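Long-range contact in luciferase-like monooxygenase (Streptomyces bottropensis, PDB 4US5), which probably acts as a flavin-utilizing monooxygenase of the bacterial luciferase family, incorporating oxygen from molecular oxygen into a substrate: residues B[12-17]-B[256-261]. Residues are numbered along the deposited sequence; the frame is centred on the assembly and turned at random.
With NA (sodium ion), chain R.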
# COMPACT_ATOMS: atom_id res chain seq x y z
N GLN B 12 2.74 15.86 -3.33
CA GLN B 12 1.56 15.80 -2.46
C GLN B 12 0.26 15.53 -3.24
O GLN B 12 -0.79 15.31 -2.65
CB GLN B 12 1.49 17.07 -1.61
CG GLN B 12 0.91 18.28 -2.29
CD GLN B 12 1.82 18.96 -3.29
OE1 GLN B 12 2.67 18.34 -3.95
NE2 GLN B 12 1.57 20.23 -3.51
N ALA B 13 0.37 15.48 -4.56
CA ALA B 13 -0.77 15.16 -5.44
C ALA B 13 -1.94 16.12 -5.27
O ALA B 13 -3.04 15.73 -4.88
CB ALA B 13 -1.20 13.73 -5.26
N PRO B 14 -1.70 17.39 -5.58
CA PRO B 14 -2.79 18.35 -5.42
C PRO B 14 -3.95 18.04 -6.36
O PRO B 14 -3.75 17.49 -7.44
CB PRO B 14 -2.13 19.69 -5.73
CG PRO B 14 -0.82 19.39 -6.33
CD PRO B 14 -0.48 17.99 -6.13
N VAL B 15 -5.15 18.37 -5.92
CA VAL B 15 -6.34 18.24 -6.75
C VAL B 15 -6.68 19.63 -7.26
O VAL B 15 -6.76 20.60 -6.47
CB VAL B 15 -7.51 17.67 -5.96
CG1 VAL B 15 -8.70 17.41 -6.88
CG2 VAL B 15 -7.08 16.37 -5.25
N VAL B 16 -6.85 19.74 -8.57
CA VAL B 16 -6.89 21.06 -9.20
C VAL B 16 -8.30 21.30 -9.81
O VAL B 16 -9.01 20.37 -10.17
CB VAL B 16 -5.83 21.21 -10.28
CG1 VAL B 16 -4.45 20.81 -9.71
CG2 VAL B 16 -6.13 20.38 -11.51
N GLU B 17 -8.69 22.56 -9.84
CA GLU B 17 -10.02 22.95 -10.32
C GLU B 17 -10.28 22.42 -11.71
O GLU B 17 -9.47 22.56 -12.62
CB GLU B 17 -10.18 24.47 -10.33
CG GLU B 17 -11.62 24.90 -10.66
CD GLU B 17 -12.58 24.50 -9.56
OE1 GLU B 17 -12.35 24.88 -8.38
OE2 GLU B 17 -13.53 23.75 -9.83
N ARG B 256 -10.85 25.46 -1.41
CA ARG B 256 -11.20 24.93 -2.71
C ARG B 256 -10.00 24.31 -3.39
O ARG B 256 -8.88 24.40 -2.90
CB ARG B 256 -11.81 26.03 -3.59
CG ARG B 256 -13.22 26.41 -3.14
CD ARG B 256 -13.86 27.36 -4.15
NE ARG B 256 -13.57 28.76 -3.94
CZ ARG B 256 -13.75 29.75 -4.83
NH1 ARG B 256 -14.18 29.53 -6.07
NH2 ARG B 256 -13.45 30.97 -4.47
N LEU B 257 -10.24 23.67 -4.52
CA LEU B 257 -9.21 23.09 -5.32
C LEU B 257 -8.28 24.18 -5.86
O LEU B 257 -8.65 25.36 -5.90
CB LEU B 257 -9.82 22.29 -6.47
CG LEU B 257 -10.87 21.21 -6.10
CD1 LEU B 257 -11.28 20.48 -7.36
CD2 LEU B 257 -10.36 20.24 -5.05
N LEU B 258 -7.05 23.79 -6.26
CA LEU B 258 -6.13 24.76 -6.83
C LEU B 258 -6.76 25.49 -8.03
O LEU B 258 -7.25 24.85 -8.96
CB LEU B 258 -4.81 24.11 -7.27
CG LEU B 258 -3.79 23.68 -6.23
CD1 LEU B 258 -2.45 23.37 -6.94
CD2 LEU B 258 -3.57 24.70 -5.16
N PRO B 259 -6.77 26.84 -8.00
CA PRO B 259 -7.41 27.58 -9.11
C PRO B 259 -6.56 27.67 -10.40
O PRO B 259 -5.31 27.64 -10.35
CB PRO B 259 -7.62 28.96 -8.52
CG PRO B 259 -6.52 29.13 -7.51
CD PRO B 259 -6.29 27.75 -6.94
N PRO B 260 -7.23 27.86 -11.55
CA PRO B 260 -6.48 28.00 -12.80
C PRO B 260 -5.66 29.27 -12.81
O PRO B 260 -6.06 30.27 -12.19
CB PRO B 260 -7.57 28.00 -13.89
CG PRO B 260 -8.88 27.87 -13.21
CD PRO B 260 -8.70 27.90 -11.73
N ALA B 261 -4.54 29.24 -13.53
CA ALA B 261 -3.58 30.33 -13.51
C ALA B 261 -4.18 31.66 -13.98
O ALA B 261 -3.99 32.69 -13.34
CB ALA B 261 -2.36 29.97 -14.37
NA NA R . 4.64 18.53 -5.60
O HOH W 1 -10.69 26.59 -7.37
O HOH W 2 -13.05 23.86 -5.64
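Two loops of the luciferase-like TIM barrel meet here in a single isolated beta bridge. Residues 12-17 follow strand 6-11; residues 256-261 link helix 233-251 to helix 261-268. Arg-256 turns to Asp-254 in a salt bridge, and Leu-257 begins the contact. Its CG lies anti to the carbonyl carbon (chi1 -54°), and its two methyls divide between the Val-15 side chain and the Val-16 carbonyl. CD2 meets Val-15 CG1 at 3.8 Å, while CD1 lies 3.6 Å from Val-16 O. An alanine in place of Leu-257 would lose CG and both methyls and would probably loosen the packing on Val-15 CG1 and the Val-16 carbonyl. The Glu-17 chain bends at chi2 (67°) and crosses the Leu-257 side chain at about a right angle. Two waters donate to Glu-17 OE1: one also donates to Leu-257 O, the other accepts from Leu-257 N. Leu-258 carries the bridge through its backbone. Its N donates to a lone pair of Val-15 O (3.2 Å), and its O accepts from Glu-17 N (2.8 Å). Both bonds are nearly straight. The Leu-258 side chain reaches Pro-14 CB with CD1 and also rests on Phe-246 of helix 233-251. Pro-259 points away from 12-17, and its side chain touches Leu-245 and Arg-249. Pro-260, the N-cap of helix 261-268, sets CD 4.0 Å from Glu-17 CB.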